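PDB 3LKV: uncharacterized CONSERVED DOMAIN PROTEIN from Vibrio cholerae, which probably serves as the substrate-binding protein of an ABC transporter, and holds phenylalanine and zinc ions in the crystal. Local coordinates for residues A[7-12]-A[69-74]; A[16-21]-A[48-53]; A[28-33]-A[42-47]. All blocks are in the same frame, centred on the assembly; numbering follows the deposited sequence.

Interaction 1. Residues A[7-12]-A[69-74]; sequences KTAKVA and NPDVLV
K10 O is the most heavily used acceptor of this strand pairing, for two successive backbone amides converge on it. D71 N reaches it at 2.8 Å from within the carbonyl plane, while V72 N lies at 3.2 Å from K10 O, nearly along the C=O axis. The amide of the same lysine is also taken: K10 N donates to D71 OD2 over 2.7 Å. That carboxylate oxygen uses its anti lone pair; D71 CG, anti to its own carbonyl carbon (chi1 -61°), puts the group beside its own backbone N and within reach of K10 N. From here the register runs regularly. A12 N gives an almost straight bond (167°) to V72 O at 3.0 Å, and A12 O receives V74 N at 2.8 Å. A9 and V11 turn their backbone groups the other way, to N43, E45 and D47 of strand 44-50.

Side chains alternate between the two faces. V11 CG1 meets V74 CG2 at 3.9 Å on the face that also carries V72, and helix 243-258 packs on V72 and V74 there. On the opposite face A12 CB touches P70 CB and L73 CD2, each at 4.0 Å, and F65 of helix 55-66 covers A12 and L73. The K10 methylenes cross P70 obliquely before NZ hydrogen-bonds to the zinc ligands E45 and D47.

With N-to-C directions only 26° apart and hydrogen bonds leaving strand 9-12 to both sides, this is the interior of the parallel sheet of a periplasmic-binding-protein-like alpha/beta domain.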
loop_
_atom_site.group_PDB
_atom_site.type_symbol
_atom_site.label_atom_id
_atom_site.label_comp_id
_atom_site.label_asym_id
_atom_site.label_seq_id
_atom_site.Cartn_x
_atom_site.Cartn_y
_atom_site.Cartn_z
ATOM N N LYS A 7 -17.934 6.201 -11.634
ATOM C CA LYS A 7 -17.275 7.422 -11.033
ATOM C C LYS A 7 -15.937 7.112 -10.302
ATOM O O LYS A 7 -15.062 7.948 -10.289
ATOM C CB LYS A 7 -18.232 8.166 -10.080
ATOM C CG LYS A 7 -17.682 9.557 -9.666
ATOM C CD LYS A 7 -18.328 10.110 -8.435
ATOM C CE LYS A 7 -17.329 11.067 -7.772
ATOM N NZ LYS A 7 -18.007 11.870 -6.709
ATOM N N THR A 8 -15.803 5.943 -9.679
ATOM C CA THR A 8 -14.490 5.461 -9.252
ATOM C C THR A 8 -13.738 4.891 -10.471
ATOM O O THR A 8 -14.249 4.007 -11.139
ATOM C CB THR A 8 -14.634 4.342 -8.168
ATOM O OG1 THR A 8 -15.218 4.920 -7.005
ATOM C CG2 THR A 8 -13.272 3.693 -7.760
ATOM N N ALA A 9 -12.540 5.356 -10.756
ATOM C CA ALA A 9 -11.752 4.739 -11.808
ATOM C C ALA A 9 -11.220 3.391 -11.318
ATOM O O ALA A 9 -10.718 3.271 -10.174
ATOM C CB ALA A 9 -10.606 5.623 -12.175
ATOM N N LYS A 10 -11.297 2.394 -12.172
ATOM C CA LYS A 10 -10.777 1.077 -11.840
ATOM C C LYS A 10 -9.628 0.727 -12.766
ATOM O O LYS A 10 -9.802 0.594 -13.953
ATOM C CB LYS A 10 -11.877 0.037 -11.927
ATOM C CG LYS A 10 -11.492 -1.369 -11.387
ATOM C CD LYS A 10 -12.809 -2.223 -11.066
ATOM C CE LYS A 10 -12.626 -3.773 -11.214
ATOM N NZ LYS A 10 -12.183 -4.534 -9.984
ATOM N N VAL A 11 -8.450 0.631 -12.183
ATOM C CA VAL A 11 -7.207 0.373 -12.887
ATOM C C VAL A 11 -6.652 -0.946 -12.343
ATOM O O VAL A 11 -6.427 -1.067 -11.135
ATOM C CB VAL A 11 -6.240 1.525 -12.685
ATOM C CG1 VAL A 11 -4.870 1.239 -13.346
ATOM C CG2 VAL A 11 -6.900 2.840 -13.264
ATOM N N ALA A 12 -6.413 -1.905 -13.246
ATOM C CA ALA A 12 -5.939 -3.219 -12.875
ATOM C C ALA A 12 -4.561 -3.439 -13.488
ATOM O O ALA A 12 -4.405 -3.312 -14.699
ATOM C CB ALA A 12 -6.945 -4.299 -13.367
ATOM N N ASN A 69 -14.213 -6.196 -15.467
ATOM C CA ASN A 69 -14.485 -4.929 -16.138
ATOM C C ASN A 69 -13.785 -3.663 -15.564
ATOM O O ASN A 69 -14.410 -2.747 -15.070
ATOM C CB ASN A 69 -15.989 -4.762 -16.213
ATOM C CG ASN A 69 -16.666 -6.057 -16.709
ATOM O OD1 ASN A 69 -16.324 -6.584 -17.773
ATOM N ND2 ASN A 69 -17.553 -6.617 -15.891
ATOM N N PRO A 70 -12.463 -3.642 -15.591
ATOM C CA PRO A 70 -11.788 -2.427 -15.160
ATOM C C PRO A 70 -11.873 -1.389 -16.272
ATOM O O PRO A 70 -12.111 -1.753 -17.408
ATOM C CB PRO A 70 -10.349 -2.876 -14.968
ATOM C CG PRO A 70 -10.187 -3.967 -16.043
ATOM C CD PRO A 70 -11.537 -4.653 -16.093
ATOM N N ASP A 71 -11.644 -0.128 -15.951
ATOM C CA ASP A 71 -11.628 0.951 -16.956
ATOM C C ASP A 71 -10.344 0.859 -17.773
ATOM O O ASP A 71 -10.328 1.145 -18.990
ATOM C CB ASP A 71 -11.743 2.308 -16.274
ATOM C CG ASP A 71 -13.055 2.465 -15.465
ATOM O OD1 ASP A 71 -14.115 2.499 -16.103
ATOM O OD2 ASP A 71 -13.073 2.540 -14.199
ATOM N N VAL A 72 -9.238 0.503 -17.123
ATOM C CA VAL A 72 -7.968 0.439 -17.822
ATOM C C VAL A 72 -7.139 -0.698 -17.263
ATOM O O VAL A 72 -7.101 -0.911 -16.034
ATOM C CB VAL A 72 -7.120 1.783 -17.709
ATOM C CG1 VAL A 72 -5.831 1.649 -18.493
ATOM C CG2 VAL A 72 -7.926 2.973 -18.236
ATOM N N LEU A 73 -6.514 -1.435 -18.166
ATOM C CA LEU A 73 -5.610 -2.514 -17.783
ATOM C C LEU A 73 -4.184 -2.037 -18.020
ATOM O O LEU A 73 -3.930 -1.379 -19.026
ATOM C CB LEU A 73 -5.878 -3.761 -18.595
ATOM C CG LEU A 73 -7.194 -4.480 -18.371
ATOM C CD1 LEU A 73 -7.573 -5.235 -19.681
ATOM C CD2 LEU A 73 -7.054 -5.447 -17.192
ATOM N N VAL A 74 -3.290 -2.309 -17.082
ATOM C CA VAL A 74 -1.904 -1.887 -17.205
ATOM C C VAL A 74 -1.044 -3.145 -17.176
ATOM O O VAL A 74 -1.164 -3.978 -16.234
ATOM C CB VAL A 74 -1.472 -0.932 -16.066
ATOM C CG1 VAL A 74 0.031 -0.668 -16.169
ATOM C CG2 VAL A 74 -2.269 0.400 -16.125
#

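Interaction 2. Residues A[16-21]-A[48-53]; sequences IVEHPA and YKTAQG. With PHE (phenylalanine), chain B.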
loop_
_atom_site.group_PDB
_atom_site.type_symbol
_atom_site.label_atom_id
_atom_site.label_comp_id
_atom_site.label_asym_id
_atom_site.label_seq_id
_atom_site.Cartn_x
_atom_site.Cartn_y
_atom_site.Cartn_z
ATOM N N ILE A 16 4.724 -9.191 -14.380
ATOM C CA ILE A 16 5.186 -10.563 -14.534
ATOM C C ILE A 16 5.786 -11.133 -13.237
ATOM O O ILE A 16 5.600 -12.324 -12.902
ATOM C CB ILE A 16 6.127 -10.693 -15.771
ATOM C CG1 ILE A 16 6.541 -12.133 -16.026
ATOM C CG2 ILE A 16 7.348 -9.758 -15.656
ATOM C CD1 ILE A 16 5.404 -13.144 -16.278
ATOM N N VAL A 17 6.540 -10.299 -12.525
ATOM C CA VAL A 17 7.226 -10.728 -11.316
ATOM C C VAL A 17 7.591 -9.480 -10.546
ATOM O O VAL A 17 7.693 -8.382 -11.117
ATOM C CB VAL A 17 8.479 -11.622 -11.633
ATOM C CG1 VAL A 17 9.647 -10.784 -12.143
ATOM C CG2 VAL A 17 8.934 -12.426 -10.366
ATOM N N GLU A 18 7.757 -9.616 -9.231
ATOM C CA GLU A 18 8.331 -8.506 -8.410
ATOM C C GLU A 18 9.849 -8.509 -8.489
ATOM O O GLU A 18 10.484 -9.378 -7.962
ATOM C CB GLU A 18 7.850 -8.626 -6.959
ATOM C CG GLU A 18 6.327 -8.432 -6.970
ATOM C CD GLU A 18 5.617 -8.560 -5.631
ATOM O OE1 GLU A 18 6.227 -8.964 -4.635
ATOM O OE2 GLU A 18 4.395 -8.239 -5.591
ATOM N N HIS A 19 10.409 -7.588 -9.270
ATOM C CA HIS A 19 11.811 -7.216 -9.144
ATOM C C HIS A 19 11.893 -5.697 -9.099
ATOM O O HIS A 19 10.950 -5.026 -9.497
ATOM C CB HIS A 19 12.711 -7.869 -10.230
ATOM C CG HIS A 19 12.417 -7.492 -11.656
ATOM N ND1 HIS A 19 12.880 -6.332 -12.230
ATOM C CD2 HIS A 19 11.821 -8.183 -12.656
ATOM C CE1 HIS A 19 12.534 -6.299 -13.507
ATOM N NE2 HIS A 19 11.893 -7.412 -13.794
ATOM N N PRO A 20 12.988 -5.150 -8.546
ATOM C CA PRO A 20 12.934 -3.727 -8.202
ATOM C C PRO A 20 12.545 -2.769 -9.321
ATOM O O PRO A 20 11.769 -1.849 -9.063
ATOM C CB PRO A 20 14.364 -3.439 -7.702
ATOM C CG PRO A 20 14.813 -4.744 -7.025
ATOM C CD PRO A 20 14.097 -5.858 -7.846
ATOM N N ALA A 21 13.022 -2.983 -10.558
ATOM C CA ALA A 21 12.642 -2.064 -11.647
ATOM C C ALA A 21 11.123 -2.031 -11.860
ATOM O O ALA A 21 10.507 -0.959 -12.072
ATOM C CB ALA A 21 13.334 -2.379 -12.946
ATOM N N TYR A 48 -3.887 -5.036 -8.318
ATOM C CA TYR A 48 -2.542 -5.403 -8.627
ATOM C C TYR A 48 -2.401 -6.929 -8.460
ATOM O O TYR A 48 -2.817 -7.499 -7.465
ATOM C CB TYR A 48 -1.619 -4.672 -7.650
ATOM C CG TYR A 48 -0.284 -5.286 -7.643
ATOM C CD1 TYR A 48 0.463 -5.348 -8.826
ATOM C CD2 TYR A 48 0.210 -5.922 -6.508
ATOM C CE1 TYR A 48 1.696 -5.988 -8.864
ATOM C CE2 TYR A 48 1.452 -6.574 -6.539
ATOM C CZ TYR A 48 2.168 -6.605 -7.725
ATOM O OH TYR A 48 3.411 -7.218 -7.755
ATOM N N LYS A 49 -1.792 -7.592 -9.427
ATOM C CA LYS A 49 -1.456 -9.010 -9.316
ATOM C C LYS A 49 -0.069 -9.249 -9.930
ATOM O O LYS A 49 0.239 -8.695 -11.011
ATOM C CB LYS A 49 -2.481 -9.877 -10.044
ATOM C CG LYS A 49 -3.880 -10.106 -9.363
ATOM C CD LYS A 49 -3.775 -10.782 -7.960
ATOM C CE LYS A 49 -5.170 -11.282 -7.361
ATOM N NZ LYS A 49 -5.725 -12.365 -8.271
ATOM N N THR A 50 0.743 -10.096 -9.268
ATOM C CA THR A 50 1.990 -10.516 -9.841
ATOM C C THR A 50 1.819 -11.955 -10.314
ATOM O O THR A 50 1.175 -12.754 -9.646
ATOM C CB THR A 50 3.197 -10.410 -8.897
ATOM O OG1 THR A 50 4.278 -11.164 -9.493
ATOM C CG2 THR A 50 2.893 -10.997 -7.489
ATOM N N ALA A 51 2.408 -12.258 -11.473
ATOM C CA ALA A 51 2.392 -13.586 -12.018
ATOM C C ALA A 51 3.479 -14.463 -11.437
ATOM O O ALA A 51 3.611 -15.616 -11.816
ATOM C CB ALA A 51 2.466 -13.574 -13.546
ATOM N N GLN A 52 4.267 -13.939 -10.525
ATOM C CA GLN A 52 5.346 -14.704 -9.892
ATOM C C GLN A 52 6.255 -15.391 -10.913
ATOM O O GLN A 52 6.678 -16.482 -10.721
ATOM C CB GLN A 52 4.778 -15.711 -8.871
ATOM C CG GLN A 52 3.788 -15.071 -7.906
ATOM C CD GLN A 52 3.217 -16.060 -6.889
ATOM O OE1 GLN A 52 2.047 -16.388 -6.918
ATOM N NE2 GLN A 52 4.061 -16.545 -6.002
ATOM N N GLY A 53 6.520 -14.732 -12.012
ATOM C CA GLY A 53 7.438 -15.239 -13.013
ATOM C C GLY A 53 6.798 -16.310 -13.912
ATOM O O GLY A 53 7.449 -16.779 -14.834
HETATM N N PHE B . 11.631 -4.250 -20.398
HETATM C CA PHE B . 11.349 -5.579 -19.723
HETATM C C PHE B . 10.195 -6.287 -20.483
HETATM O O PHE B . 9.954 -5.895 -21.663
HETATM C CB PHE B . 11.066 -5.415 -18.222
HETATM C CG PHE B . 12.326 -5.178 -17.393
HETATM C CD1 PHE B . 13.232 -6.228 -17.158
HETATM C CD2 PHE B . 12.619 -3.935 -16.878
HETATM C CE1 PHE B . 14.373 -6.025 -16.451
HETATM C CE2 PHE B . 13.755 -3.724 -16.158
HETATM C CZ PHE B . 14.653 -4.746 -15.935
HETATM O OXT PHE B . 9.526 -7.233 -20.010
HETATM O O HOH W 1 6.552 -12.056 -7.641
#
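I16, E18 and G53 bury the most surface here, where the loop after strand 9-15 crosses the end of strand 44-50. I16 contributes both backbone and side chain. Its carbonyl oxygen accepts from G53 N at 2.7 Å, the donor lying in the carbonyl plane. Its CB leaves away from the partner segment, but CG1 stands anti to the backbone N, and the bend at chi2 (59°) brings CD1 to 4.0 Å from A51 CB. G53 presents its amide to that oxygen from a backbone with positive phi (79°), and V17 CB and CG2 lie against the same glycine nitrogen.

The turn that delivers G53 is itself fixed. T50 OG1 accepts from Q52 N at 3.0 Å, which makes residues 50-52 an ST turn. A water hydrogen-bonded to T50 OG1 at 3.1 Å also accepts from E18 N at 3.2 Å, joining the two segments a second way.

E18 reaches further back along the strand. Its extended chain passes T50 CG2, crossing that residue at about a right angle, and OE2 accepts a hydrogen bond from Y48 OH at 2.6 Å. OE2 uses its anti lone pair and lies in the plane at the ring edge, with carboxylate and phenol planes only 13° apart. R26 makes a cation-pi contact with the Y48 ring.

Past E18 the loop enters the ligand pocket: H19 CE1 and A21 CB each come within 3.5 Å of the bound phenylalanine, at its CE1 and CE2 respectively. Chemically, the short, nearly coplanar phenol-carboxylate bond should help stabilise a charged E18, while the carbonyl-amide and water links hold the backbone leading to H19 and the phenylalanine against the strand end.

Interaction 3. Residues A[28-33]-A[42-47]; sequences GLLDGL and KNLEFD. With ZN (zinc ion), chain C.
F46 sets its CG anti to the backbone N (chi1 -176°), sending the ring from strand 44-47 straight at helix 28-33. L30 does the same from the helix (chi1 -174°), and its second torsion brings CD1 above the middle of the ring. The methyl sits 3.7 Å from the F46 ring centroid and only 6° off the ring normal, a well-centred CH-pi contact in which CD1 is almost equally far from all six ring carbons. L29 approaches differently: CD2 comes in at the edge, near the ring plane, 4.0 Å from F46 CE1. L33, whose CG is anti to its carbonyl carbon, sends CD1 to 4.2 Å from F46 CE1 and equally to 4.2 Å from L44 CD2, the two leucines crossing at about a right angle. The contact across the segments is therefore wholly apolar.

L44 and F46 point to the helix, so the alternating residues E45 and D47 project from the other face of the strand, where they bind zinc. E45 OE2 lies 2.0 Å from ZN, and D47 chelates the ion through both carboxylate oxygens, OD1 at 1.9 Å from ZN and OD2 at 2.2 Å from it. E45 and D47 of the second subunit complete the site, so the ion bridges the two chains. K10 NZ hydrogen-bonds to OE2 of E45 and OD2 of D47, probably offsetting part of the gathered negative charge.

Running antiparallel to the strand with axes 11.3 Å apart, the helix covers one face of the sheet as the helical limb of a beta-alpha-beta unit. V11 and V13 of strand 9-15 flank L44, F46 and L29, and helix 243-258 packs against L29 and L33 through residues including A251 and V254.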
loop_
_atom_site.group_PDB
_atom_site.type_symbol
_atom_site.label_atom_id
_atom_site.label_comp_id
_atom_site.label_asym_id
_atom_site.label_seq_id
_atom_site.Cartn_x
_atom_site.Cartn_y
_atom_site.Cartn_z
ATOM N N GLY A 28 5.632 4.398 -9.280
ATOM C CA GLY A 28 5.554 5.594 -10.110
ATOM C C GLY A 28 4.181 5.822 -10.727
ATOM O O GLY A 28 3.679 6.955 -10.776
ATOM N N LEU A 29 3.569 4.739 -11.170
ATOM C CA LEU A 29 2.248 4.816 -11.719
ATOM C C LEU A 29 1.224 5.302 -10.673
ATOM O O LEU A 29 0.383 6.167 -10.952
ATOM C CB LEU A 29 1.854 3.454 -12.261
ATOM C CG LEU A 29 0.374 3.331 -12.645
ATOM C CD1 LEU A 29 -0.011 4.354 -13.707
ATOM C CD2 LEU A 29 0.110 1.891 -13.143
ATOM N N LEU A 30 1.282 4.668 -9.500
ATOM C CA LEU A 30 0.447 5.013 -8.404
ATOM C C LEU A 30 0.594 6.505 -7.999
ATOM O O LEU A 30 -0.404 7.190 -7.833
ATOM C CB LEU A 30 0.752 4.092 -7.217
ATOM C CG LEU A 30 -0.157 4.218 -5.978
ATOM C CD1 LEU A 30 -1.624 3.775 -6.381
ATOM C CD2 LEU A 30 0.397 3.401 -4.754
ATOM N N ASP A 31 1.826 6.990 -7.856
ATOM C CA ASP A 31 2.076 8.391 -7.457
ATOM C C ASP A 31 1.673 9.349 -8.572
ATOM O O ASP A 31 1.106 10.404 -8.320
ATOM C CB ASP A 31 3.547 8.615 -7.099
ATOM C CG ASP A 31 4.023 7.748 -5.899
ATOM O OD1 ASP A 31 3.172 7.152 -5.201
ATOM O OD2 ASP A 31 5.261 7.681 -5.672
ATOM N N GLY A 32 1.914 8.959 -9.817
ATOM C CA GLY A 32 1.515 9.804 -10.933
ATOM C C GLY A 32 -0.004 9.911 -11.029
ATOM O O GLY A 32 -0.537 10.986 -11.333
ATOM N N LEU A 33 -0.706 8.813 -10.758
ATOM C CA LEU A 33 -2.193 8.860 -10.759
ATOM C C LEU A 33 -2.692 9.790 -9.641
ATOM O O LEU A 33 -3.546 10.630 -9.865
ATOM C CB LEU A 33 -2.789 7.474 -10.600
ATOM C CG LEU A 33 -2.743 6.635 -11.877
ATOM C CD1 LEU A 33 -3.167 5.242 -11.580
ATOM C CD2 LEU A 33 -3.652 7.301 -12.941
ATOM N N LYS A 42 -10.417 6.977 -2.471
ATOM C CA LYS A 42 -11.400 8.032 -2.783
ATOM C C LYS A 42 -12.015 7.672 -4.099
ATOM O O LYS A 42 -13.094 7.161 -4.119
ATOM C CB LYS A 42 -10.743 9.426 -2.790
ATOM C CG LYS A 42 -10.015 9.677 -1.471
ATOM C CD LYS A 42 -9.631 11.120 -1.228
ATOM C CE LYS A 42 -9.258 11.373 0.287
ATOM N NZ LYS A 42 -8.130 10.545 0.788
ATOM N N ASN A 43 -11.331 7.888 -5.210
ATOM C CA ASN A 43 -11.938 7.705 -6.502
ATOM C C ASN A 43 -11.113 6.762 -7.359
ATOM O O ASN A 43 -11.306 6.712 -8.563
ATOM C CB ASN A 43 -12.066 9.064 -7.205
ATOM C CG ASN A 43 -10.702 9.724 -7.478
ATOM O OD1 ASN A 43 -9.707 9.423 -6.831
ATOM N ND2 ASN A 43 -10.676 10.645 -8.412
ATOM N N LEU A 44 -10.191 6.020 -6.768
ATOM C CA LEU A 44 -9.336 5.123 -7.550
ATOM C C LEU A 44 -9.328 3.786 -6.849
ATOM O O LEU A 44 -9.046 3.743 -5.666
ATOM C CB LEU A 44 -7.881 5.646 -7.640
ATOM C CG LEU A 44 -6.882 4.680 -8.270
ATOM C CD1 LEU A 44 -7.175 4.398 -9.738
ATOM C CD2 LEU A 44 -5.421 5.225 -8.084
ATOM N N GLU A 45 -9.656 2.727 -7.578
ATOM C CA GLU A 45 -9.485 1.345 -7.140
ATOM C C GLU A 45 -8.307 0.862 -8.014
ATOM O O GLU A 45 -8.402 0.811 -9.238
ATOM C CB GLU A 45 -10.751 0.504 -7.390
ATOM C CG GLU A 45 -10.595 -1.014 -7.069
ATOM C CD GLU A 45 -11.810 -1.875 -7.515
ATOM O OE1 GLU A 45 -12.811 -1.295 -7.941
ATOM O OE2 GLU A 45 -11.788 -3.141 -7.407
ATOM N N PHE A 46 -7.219 0.511 -7.363
ATOM C CA PHE A 46 -5.973 0.162 -8.037
ATOM C C PHE A 46 -5.720 -1.301 -7.630
ATOM O O PHE A 46 -5.304 -1.575 -6.540
ATOM C CB PHE A 46 -4.903 1.108 -7.503
ATOM C CG PHE A 46 -3.581 0.976 -8.120
ATOM C CD1 PHE A 46 -3.250 1.691 -9.242
ATOM C CD2 PHE A 46 -2.600 0.186 -7.523
ATOM C CE1 PHE A 46 -1.966 1.629 -9.785
ATOM C CE2 PHE A 46 -1.307 0.112 -8.070
ATOM C CZ PHE A 46 -0.991 0.837 -9.180
ATOM N N ASP A 47 -6.040 -2.223 -8.489
ATOM C CA ASP A 47 -5.833 -3.643 -8.195
ATOM C C ASP A 47 -4.543 -4.056 -8.892
ATOM O O ASP A 47 -4.210 -3.551 -9.954
ATOM C CB ASP A 47 -6.977 -4.463 -8.783
ATOM C CG ASP A 47 -8.301 -4.220 -8.075
ATOM O OD1 ASP A 47 -8.276 -4.006 -6.863
ATOM O OD2 ASP A 47 -9.371 -4.280 -8.715
HETATM ZN ZN ZN C . -10.209 -4.176 -6.728
#

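In the fold
Strand 9-15 opens the chain, and its first half belongs to interaction 1, whose partner strand 72-76 arrives last; interaction 1 thus closes the longest loop. Within that span the loop after strand 9-15 leads into helix 20-35, and interaction 2 joins it to the end of strand 44-50. Interaction 3, the innermost, folds the helix back on the start of the same strand. The three loops are nested, and none crosses another. Interactions 2 and 3 secure the beta-alpha-beta unit at its two ends, about 17 Å apart between centres. Interactions 1 and 3 touch directly where A9 pairs with N43 and E45, placing strand 9-15 between its two neighbours. All three contacts also reach the second subunit.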